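PDB 5AOQ: preproptth from Bombyx mori, which acts as the neurohormone PTTH, a disulfide-linked cystine-knot dimer that is perceived by the receptor tyrosine kinase Torso and so times insect metamorphosis. Local coordinates for the interface of chains A and B. Coordinates in Å, arbitrary orientation; residue numbers count along the deposited sequence, not the author numbering. Chains: chain A/B, Preproptth.

The three contacts run along one dimer interface between two copies of the hormone. Measured between the centres of their C-alpha atoms, contact 3 lies about 22 Å from both contact 1 and contact 2, which are themselves about 43 Å apart, so contact 3 sits midway. Contacts 2 and 3 share the long strands A:55-66 and A:85-97: A:Tyr59, A:Ile61 and A:Val94 serve contact 3, A:Leu64 and A:Trp85 contact 2. Contact 1 is built from loops and carries the interchain disulfide. A covalent end, a central strand packing and a mainly apolar far end probably help hold the two chains in one elongated dimer.

Contact 1: the interface of chains A and B. Residues chain A 15, 51-52, 98-100; chain B 10-12, 14-16.
Loops from both chains meet here, and a disulfide between A:Cys15 SG and B:Cys15 SG, 2.0 Å long, ties the two hormone chains covalently. The half-cystines are turned differently: SG is anti to the backbone N in A:Cys15, whereas in B:Cys15 it takes the crowded position between N and carbonyl carbon (chi1 85°). A:Cys15 is poorly ordered, so its torsion is less certain. On the chain B side B:Cys15 SG lies over the centre of the A:Tyr52 ring, 4.2 Å above the plane. The same tyrosine accepts a hydrogen bond at its phenol OH from the backbone N of B:Cys15, at 3.2 Å and 148° at the hydrogen, while CE2 on its rim meets B:Pro14 CB at 3.7 Å, in the ring plane.

A:Arg100 can be followed outward. Its CB sends CG into the crowded position between N and carbonyl carbon, and the chain then runs extended to NE, crossing the B:Ile10 side chain obliquely. NE faces both the CG2 methyl of B:Ile10 and B:Pro11 O; CZ rests against B:Pro14 CB at 3.8 Å. At the tip NH2 forms a salt bridge to B:Asp12 OD1. Guanidinium and carboxylate planes are inclined by 49°, and the N-H does not point at the oxygen, so the pairing is electrostatic rather than a hydrogen bond: A:Arg100 NH2 stands 3.0 Å from B:Asp12 OD1.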
loop_
_atom_site.group_PDB
_atom_site.type_symbol
_atom_site.label_atom_id
_atom_site.label_comp_id
_atom_site.label_asym_id
_atom_site.label_seq_id
_atom_site.Cartn_x
_atom_site.Cartn_y
_atom_site.Cartn_z
ATOM N N CYS A 15 35.728 -7.423 2.501
ATOM C CA CYS A 15 35.143 -8.048 3.683
ATOM C C CYS A 15 33.628 -8.141 3.530
ATOM O O CYS A 15 32.875 -7.689 4.394
ATOM C CB CYS A 15 35.513 -7.254 4.937
ATOM S SG CYS A 15 35.400 -8.186 6.481
ATOM N N PRO A 51 36.542 -13.967 12.648
ATOM C CA PRO A 51 35.382 -14.132 13.534
ATOM C C PRO A 51 34.060 -13.686 12.904
ATOM O O PRO A 51 32.999 -13.982 13.454
ATOM C CB PRO A 51 35.725 -13.242 14.737
ATOM C CG PRO A 51 37.185 -12.928 14.606
ATOM C CD PRO A 51 37.456 -12.928 13.147
ATOM N N TYR A 52 34.123 -12.985 11.774
ATOM C CA TYR A 52 32.914 -12.531 11.095
ATOM C C TYR A 52 32.313 -13.677 10.295
ATOM O O TYR A 52 33.045 -14.450 9.682
ATOM C CB TYR A 52 33.211 -11.368 10.149
ATOM C CG TYR A 52 33.994 -10.230 10.754
ATOM C CD1 TYR A 52 35.381 -10.247 10.761
ATOM C CD2 TYR A 52 33.349 -9.128 11.299
ATOM C CE1 TYR A 52 36.104 -9.208 11.305
ATOM C CE2 TYR A 52 34.064 -8.083 11.845
ATOM C CZ TYR A 52 35.442 -8.129 11.844
ATOM O OH TYR A 52 36.165 -7.095 12.384
ATOM N N CYS A 98 28.331 -9.116 6.792
ATOM C CA CYS A 98 29.337 -9.949 7.435
ATOM C C CYS A 98 29.823 -9.275 8.710
ATOM O O CYS A 98 31.025 -9.174 8.954
ATOM C CB CYS A 98 30.509 -10.216 6.489
ATOM S SG CYS A 98 31.568 -11.587 7.006
ATOM N N THR A 99 28.877 -8.801 9.516
ATOM C CA THR A 99 29.193 -8.184 10.796
ATOM C C THR A 99 29.147 -9.231 11.907
ATOM O O THR A 99 28.310 -10.135 11.895
ATOM C CB THR A 99 28.228 -7.022 11.124
ATOM O OG1 THR A 99 28.630 -6.386 12.343
ATOM C CG2 THR A 99 26.791 -7.515 11.253
ATOM N N ARG A 100 30.062 -9.100 12.860
ATOM C CA ARG A 100 30.189 -10.047 13.965
ATOM C C ARG A 100 29.163 -9.802 15.069
ATOM O O ARG A 100 29.114 -10.539 16.054
ATOM C CB ARG A 100 31.598 -9.966 14.554
ATOM C CG ARG A 100 31.989 -8.554 14.955
ATOM C CD ARG A 100 33.328 -8.489 15.653
ATOM N NE ARG A 100 33.824 -7.116 15.692
ATOM C CZ ARG A 100 33.291 -6.147 16.430
ATOM N NH1 ARG A 100 32.240 -6.391 17.201
ATOM N NH2 ARG A 100 33.807 -4.926 16.396
ATOM N N ILE B 10 38.825 -10.931 18.833
ATOM C CA ILE B 10 38.006 -10.051 18.002
ATOM C C ILE B 10 38.672 -8.685 17.829
ATOM O O ILE B 10 39.129 -8.094 18.807
ATOM C CB ILE B 10 36.605 -9.848 18.616
ATOM C CG1 ILE B 10 35.947 -11.196 18.931
ATOM C CG2 ILE B 10 35.724 -9.024 17.685
ATOM C CD1 ILE B 10 35.764 -12.103 17.729
ATOM N N PRO B 11 38.731 -8.177 16.584
ATOM C CA PRO B 11 39.269 -6.831 16.355
ATOM C C PRO B 11 38.203 -5.742 16.430
ATOM O O PRO B 11 37.012 -6.033 16.319
ATOM C CB PRO B 11 39.844 -6.932 14.943
ATOM C CG PRO B 11 38.940 -7.892 14.261
ATOM C CD PRO B 11 38.486 -8.881 15.312
ATOM N N ASP B 12 38.638 -4.499 16.615
ATOM C CA ASP B 12 37.730 -3.359 16.679
ATOM C C ASP B 12 38.485 -2.074 16.326
ATOM O O ASP B 12 39.628 -1.903 16.745
ATOM C CB ASP B 12 37.106 -3.246 18.072
ATOM C CG ASP B 12 36.032 -2.177 18.145
ATOM O OD1 ASP B 12 34.864 -2.484 17.823
ATOM O OD2 ASP B 12 36.353 -1.034 18.530
ATOM N N PRO B 14 35.305 -2.918 13.582
ATOM C CA PRO B 14 35.194 -4.071 12.685
ATOM C C PRO B 14 35.376 -3.714 11.211
ATOM O O PRO B 14 35.348 -2.540 10.847
ATOM C CB PRO B 14 33.778 -4.580 12.954
ATOM C CG PRO B 14 33.019 -3.366 13.355
ATOM C CD PRO B 14 33.992 -2.491 14.098
ATOM N N CYS B 15 35.563 -4.734 10.380
ATOM C CA CYS B 15 35.783 -4.540 8.951
ATOM C C CYS B 15 34.558 -3.933 8.280
ATOM O O CYS B 15 34.681 -3.093 7.389
ATOM C CB CYS B 15 36.126 -5.869 8.280
ATOM S SG CYS B 15 34.672 -6.833 7.807
ATOM N N THR B 16 33.379 -4.376 8.711
ATOM C CA THR B 16 32.117 -3.932 8.126
ATOM C C THR B 16 31.997 -2.414 8.133
ATOM O O THR B 16 32.405 -1.754 9.090
ATOM C CB THR B 16 30.907 -4.529 8.877
ATOM O OG1 THR B 16 29.694 -4.035 8.300
ATOM C CG2 THR B 16 30.949 -4.163 10.357
#

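Contact 2: the interface of chains A and B. Residues chain A 31, 64, 81-82, 85; chain B 64, 78, 80-81, 85.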
loop_
_atom_site.group_PDB
_atom_site.type_symbol
_atom_site.label_atom_id
_atom_site.label_comp_id
_atom_site.label_asym_id
_atom_site.label_seq_id
_atom_site.Cartn_x
_atom_site.Cartn_y
_atom_site.Cartn_z
ATOM N N VAL A 31 -1.002 -6.278 -3.908
ATOM C CA VAL A 31 -0.748 -5.228 -4.889
ATOM C C VAL A 31 0.717 -5.281 -5.314
ATOM O O VAL A 31 1.009 -5.361 -6.508
ATOM C CB VAL A 31 -1.112 -3.824 -4.346
ATOM C CG1 VAL A 31 -0.566 -2.725 -5.258
ATOM C CG2 VAL A 31 -2.616 -3.693 -4.199
ATOM N N LEU A 64 0.196 -4.974 0.463
ATOM C CA LEU A 64 -1.231 -4.702 0.485
ATOM C C LEU A 64 -2.028 -5.876 -0.083
ATOM O O LEU A 64 -2.206 -5.987 -1.296
ATOM C CB LEU A 64 -1.523 -3.418 -0.296
ATOM C CG LEU A 64 -2.794 -2.644 0.055
ATOM C CD1 LEU A 64 -2.793 -2.195 1.512
ATOM C CD2 LEU A 64 -2.931 -1.447 -0.867
ATOM N N LEU A 81 -11.119 4.326 2.862
ATOM C CA LEU A 81 -11.390 3.715 1.571
ATOM C C LEU A 81 -11.119 2.220 1.581
ATOM O O LEU A 81 -11.658 1.485 0.754
ATOM C CB LEU A 81 -10.530 4.373 0.492
ATOM C CG LEU A 81 -10.646 5.890 0.358
ATOM C CD1 LEU A 81 -9.593 6.396 -0.605
ATOM C CD2 LEU A 81 -12.037 6.281 -0.110
ATOM N N LYS A 82 -10.287 1.776 2.519
ATOM C CA LYS A 82 -9.723 0.435 2.443
ATOM C C LYS A 82 -9.878 -0.429 3.689
ATOM O O LYS A 82 -9.141 -0.283 4.663
ATOM C CB LYS A 82 -8.235 0.528 2.108
ATOM C CG LYS A 82 -7.931 1.420 0.924
ATOM C CD LYS A 82 -6.770 0.879 0.116
ATOM C CE LYS A 82 -6.447 1.784 -1.057
ATOM N NZ LYS A 82 -5.539 1.120 -2.028
ATOM N N TRP A 85 -8.917 -3.743 1.072
ATOM C CA TRP A 85 -7.511 -4.127 1.044
ATOM C C TRP A 85 -6.959 -4.200 2.468
ATOM O O TRP A 85 -7.560 -3.663 3.397
ATOM C CB TRP A 85 -6.712 -3.143 0.193
ATOM C CG TRP A 85 -7.192 -3.110 -1.226
ATOM C CD1 TRP A 85 -8.164 -2.306 -1.743
ATOM C CD2 TRP A 85 -6.735 -3.933 -2.307
ATOM N NE1 TRP A 85 -8.337 -2.572 -3.080
ATOM C CE2 TRP A 85 -7.471 -3.567 -3.450
ATOM C CE3 TRP A 85 -5.772 -4.940 -2.420
ATOM C CZ2 TRP A 85 -7.275 -4.171 -4.690
ATOM C CZ3 TRP A 85 -5.580 -5.540 -3.651
ATOM C CH2 TRP A 85 -6.327 -5.154 -4.768
ATOM N N LEU B 64 2.194 4.053 -3.091
ATOM C CA LEU B 64 0.956 4.437 -3.764
ATOM C C LEU B 64 0.675 5.931 -3.611
ATOM O O LEU B 64 0.850 6.492 -2.529
ATOM C CB LEU B 64 -0.223 3.631 -3.212
ATOM C CG LEU B 64 -0.153 2.107 -3.353
ATOM C CD1 LEU B 64 -1.390 1.459 -2.755
ATOM C CD2 LEU B 64 0.006 1.697 -4.804
ATOM N N PRO B 78 -3.907 -3.602 -9.666
ATOM C CA PRO B 78 -5.257 -4.054 -10.020
ATOM C C PRO B 78 -6.161 -2.894 -10.430
ATOM O O PRO B 78 -6.066 -1.805 -9.863
ATOM C CB PRO B 78 -5.758 -4.726 -8.736
ATOM C CG PRO B 78 -4.872 -4.221 -7.650
ATOM C CD PRO B 78 -3.553 -3.951 -8.280
ATOM N N GLU B 80 -8.997 -2.089 -9.846
ATOM C CA GLU B 80 -9.795 -1.492 -8.781
ATOM C C GLU B 80 -9.073 -0.283 -8.193
ATOM O O GLU B 80 -9.687 0.544 -7.517
ATOM C CB GLU B 80 -10.088 -2.509 -7.676
ATOM C CG GLU B 80 -11.114 -3.569 -8.048
ATOM C CD GLU B 80 -11.493 -4.454 -6.872
ATOM O OE1 GLU B 80 -11.061 -4.160 -5.737
ATOM O OE2 GLU B 80 -12.226 -5.444 -7.084
ATOM N N LEU B 81 -7.771 -0.184 -8.462
ATOM C CA LEU B 81 -6.930 0.852 -7.868
ATOM C C LEU B 81 -6.325 1.798 -8.904
ATOM O O LEU B 81 -5.317 2.452 -8.639
ATOM C CB LEU B 81 -5.813 0.203 -7.046
ATOM C CG LEU B 81 -6.279 -0.715 -5.914
ATOM C CD1 LEU B 81 -5.086 -1.317 -5.190
ATOM C CD2 LEU B 81 -7.173 0.037 -4.937
ATOM N N TRP B 85 -5.609 5.884 -7.504
ATOM C CA TRP B 85 -4.290 5.512 -6.990
ATOM C C TRP B 85 -3.306 5.138 -8.096
ATOM O O TRP B 85 -3.703 4.728 -9.187
ATOM C CB TRP B 85 -4.418 4.338 -6.014
ATOM C CG TRP B 85 -5.270 4.623 -4.815
ATOM C CD1 TRP B 85 -6.629 4.532 -4.735
ATOM C CD2 TRP B 85 -4.819 5.033 -3.519
ATOM N NE1 TRP B 85 -7.051 4.863 -3.471
ATOM C CE2 TRP B 85 -5.959 5.177 -2.705
ATOM C CE3 TRP B 85 -3.561 5.296 -2.969
ATOM C CZ2 TRP B 85 -5.880 5.571 -1.371
ATOM C CZ3 TRP B 85 -3.484 5.688 -1.645
ATOM C CH2 TRP B 85 -4.636 5.821 -0.862
#
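Strands A:55-66 and A:85-97, with the loop residues A:Val31, A:Leu81 and A:Lys82, meet the short 3-10 turn B:79-81, the loop residues B:Pro78 and B:Trp85, and strand B:55-65. The patch holds by apolar and ring contacts; no N or O of one chain comes within bonding distance of an N or O of the other.

B:Leu81 is its central wedge. With CG beside the backbone N (chi1 -58°), it points its two methyls at A:Trp85: CD1 sits over the face of the six-membered ring, 3.9 Å from the centroid, and CD2 lies 3.4 Å from the indole NE1. CD1 also meets A:Val31 CG2 tip to tip at 3.6 Å. At the far rim of the indole, A:Trp85 CH2 touches B:Pro78 CG at 3.4 Å.

The other tryptophan receives a different partner. A:Lys82, bent at chi2 (-145°), reaches over one face of B:Trp85, its NZ 4.2 Å from the centroid of the five-membered ring in a cation-pi contact. A:Leu64 CD2 and B:Leu64 CD1 cross obliquely at 3.8 Å. One tryptophan thus has a leucine methyl over its face, the other the end of a lysine with A:Leu81 CD1 beside it, a local departure from two-fold symmetry. The site closes the end of the elongated dimer opposite the interchain disulfide, where the long strands pass into loops.

Contact 3: the interface of chains A and B. Residues chain A 35-36, 38, 59, 61, 94; chain B 38, 57-59, 61, 94.
Two tyrosines, two arginines and two valines face one another across the strands, and their ring and valine packing is nearly symmetric. Each Tyr59 has CG anti to its backbone N (chi1 180° in A:Tyr59), which projects the ring from strand A:55-66 or B:55-65 into the partner chain. One face of the A:Tyr59 ring takes B:Val94 CG2, 3.7 Å from the centroid; A:Val94 CG2 lies over B:Tyr59 likewise, at 3.8 Å. Between the rings the two valines meet tip to tip.

Each tyrosine also turns its edge to the opposing arginine. The guanidinium of A:Arg38 stands 76° from the B:Tyr59 ring plane, with B:Tyr59 CD1 3.6 Å above the centre of its face, so that a ring edge abuts a cation face; B:Arg38 and A:Tyr59 repeat this.

In the half with A:Arg38 and B:Tyr59, polar bonds help fix the orientation. B:Tyr59 OH donates to A:Glu36 O at 2.6 Å, in the carbonyl plane and on a lone pair. A:Arg38, extended from CG to NE, uses NH1 and NH2 end-on to grip B:Leu58 O: NH2 is 3.0 Å from that oxygen and in the carbonyl plane, while NH1 approaches from 50° above it. Side-on, NE and NH2 both bind A:Glu36 OE2, NE at 2.9 Å, a same-chain salt bridge that helps fix the rotation of the guanidinium, in whose plane both A:Glu36 OE2 and B:Leu58 O lie, and probably tempers its charge. The site packs the middle strands of the two chains together and so probably helps present one dimer to Torso.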
loop_
_atom_site.group_PDB
_atom_site.type_symbol
_atom_site.label_atom_id
_atom_site.label_comp_id
_atom_site.label_asym_id
_atom_site.label_seq_id
_atom_site.Cartn_x
_atom_site.Cartn_y
_atom_site.Cartn_z
ATOM N N ILE A 35 8.087 -9.723 -5.116
ATOM C CA ILE A 35 9.027 -9.025 -4.236
ATOM C C ILE A 35 10.464 -9.493 -4.454
ATOM O O ILE A 35 10.723 -10.682 -4.639
ATOM C CB ILE A 35 8.639 -9.218 -2.747
ATOM C CG1 ILE A 35 7.725 -8.086 -2.274
ATOM C CG2 ILE A 35 9.872 -9.261 -1.840
ATOM C CD1 ILE A 35 6.537 -7.811 -3.176
ATOM N N GLU A 36 11.389 -8.536 -4.428
ATOM C CA GLU A 36 12.811 -8.815 -4.601
ATOM C C GLU A 36 13.457 -9.208 -3.276
ATOM O O GLU A 36 13.400 -8.455 -2.302
ATOM C CB GLU A 36 13.522 -7.591 -5.189
ATOM C CG GLU A 36 15.015 -7.769 -5.413
ATOM C CD GLU A 36 15.659 -6.544 -6.039
ATOM O OE1 GLU A 36 14.923 -5.681 -6.560
ATOM O OE2 GLU A 36 16.904 -6.441 -6.001
ATOM N N ARG A 38 17.072 -10.598 -1.567
ATOM C CA ARG A 38 18.511 -10.764 -1.739
ATOM C C ARG A 38 19.101 -11.629 -0.628
ATOM O O ARG A 38 19.430 -11.134 0.450
ATOM C CB ARG A 38 19.195 -9.397 -1.770
ATOM C CG ARG A 38 18.698 -8.497 -2.890
ATOM C CD ARG A 38 19.215 -7.079 -2.748
ATOM N NE ARG A 38 18.711 -6.204 -3.802
ATOM C CZ ARG A 38 18.925 -4.892 -3.853
ATOM N NH1 ARG A 38 19.638 -4.294 -2.909
ATOM N NH2 ARG A 38 18.424 -4.178 -4.851
ATOM N N TYR A 59 14.848 -7.051 6.263
ATOM C CA TYR A 59 14.255 -5.728 6.130
ATOM C C TYR A 59 12.748 -5.866 5.973
ATOM O O TYR A 59 12.269 -6.646 5.148
ATOM C CB TYR A 59 14.857 -4.990 4.932
ATOM C CG TYR A 59 14.298 -3.604 4.713
ATOM C CD1 TYR A 59 14.856 -2.501 5.345
ATOM C CD2 TYR A 59 13.215 -3.396 3.873
ATOM C CE1 TYR A 59 14.351 -1.230 5.145
ATOM C CE2 TYR A 59 12.701 -2.131 3.666
ATOM C CZ TYR A 59 13.272 -1.053 4.304
ATOM O OH TYR A 59 12.762 0.209 4.102
ATOM N N ILE A 61 9.154 -4.899 4.841
ATOM C CA ILE A 61 8.395 -4.151 3.847
ATOM C C ILE A 61 6.904 -4.386 4.043
ATOM O O ILE A 61 6.492 -5.386 4.634
ATOM C CB ILE A 61 8.789 -4.541 2.406
ATOM C CG1 ILE A 61 8.641 -6.051 2.196
ATOM C CG2 ILE A 61 10.217 -4.099 2.118
ATOM C CD1 ILE A 61 8.792 -6.493 0.755
ATOM N N VAL A 94 17.498 -8.700 2.276
ATOM C CA VAL A 94 17.745 -7.617 1.330
ATOM C C VAL A 94 19.241 -7.336 1.183
ATOM O O VAL A 94 19.653 -6.474 0.407
ATOM C CB VAL A 94 17.003 -6.337 1.774
ATOM C CG1 VAL A 94 17.730 -5.660 2.933
ATOM C CG2 VAL A 94 16.815 -5.385 0.598
ATOM N N ARG B 38 18.491 2.901 5.469
ATOM C CA ARG B 38 19.779 2.565 6.074
ATOM C C ARG B 38 20.931 3.146 5.261
ATOM O O ARG B 38 21.403 2.525 4.310
ATOM C CB ARG B 38 19.933 1.047 6.187
ATOM C CG ARG B 38 18.854 0.378 7.023
ATOM C CD ARG B 38 18.910 -1.133 6.901
ATOM N NE ARG B 38 17.848 -1.785 7.662
ATOM C CZ ARG B 38 17.602 -3.090 7.641
ATOM N NH1 ARG B 38 18.341 -3.900 6.893
ATOM N NH2 ARG B 38 16.611 -3.589 8.366
ATOM N N SER B 57 23.386 0.523 -0.472
ATOM C CA SER B 57 22.678 -0.477 -1.259
ATOM C C SER B 57 21.261 -0.017 -1.569
ATOM O O SER B 57 20.396 -0.003 -0.695
ATOM C CB SER B 57 22.650 -1.816 -0.521
ATOM O OG SER B 57 22.049 -2.823 -1.315
ATOM N N LEU B 58 21.033 0.359 -2.822
ATOM C CA LEU B 58 19.721 0.819 -3.252
ATOM C C LEU B 58 18.764 -0.346 -3.472
ATOM O O LEU B 58 19.104 -1.330 -4.130
ATOM C CB LEU B 58 19.839 1.638 -4.538
ATOM C CG LEU B 58 20.627 2.945 -4.448
ATOM C CD1 LEU B 58 20.779 3.561 -5.829
ATOM C CD2 LEU B 58 19.960 3.927 -3.492
ATOM N N TYR B 59 17.566 -0.220 -2.910
ATOM C CA TYR B 59 16.517 -1.220 -3.072
ATOM C C TYR B 59 15.204 -0.528 -3.414
ATOM O O TYR B 59 14.809 0.430 -2.748
ATOM C CB TYR B 59 16.367 -2.062 -1.804
ATOM C CG TYR B 59 15.296 -3.124 -1.900
ATOM C CD1 TYR B 59 15.583 -4.385 -2.408
ATOM C CD2 TYR B 59 13.997 -2.870 -1.480
ATOM C CE1 TYR B 59 14.606 -5.359 -2.499
ATOM C CE2 TYR B 59 13.014 -3.837 -1.565
ATOM C CZ TYR B 59 13.324 -5.080 -2.075
ATOM O OH TYR B 59 12.349 -6.045 -2.161
ATOM N N ILE B 61 11.318 -0.048 -3.595
ATOM C CA ILE B 61 10.048 -0.395 -2.962
ATOM C C ILE B 61 8.913 0.345 -3.662
ATOM O O ILE B 61 9.139 1.363 -4.319
ATOM C CB ILE B 61 10.038 -0.058 -1.457
ATOM C CG1 ILE B 61 10.387 1.416 -1.233
ATOM C CG2 ILE B 61 11.016 -0.958 -0.714
ATOM C CD1 ILE B 61 10.186 1.887 0.192
ATOM N N VAL B 94 19.400 0.518 1.803
ATOM C CA VAL B 94 18.952 -0.561 2.675
ATOM C C VAL B 94 20.142 -1.325 3.263
ATOM O O VAL B 94 19.971 -2.265 4.041
ATOM C CB VAL B 94 18.020 -1.527 1.907
ATOM C CG1 VAL B 94 18.818 -2.476 1.010
ATOM C CG2 VAL B 94 17.145 -2.298 2.876
#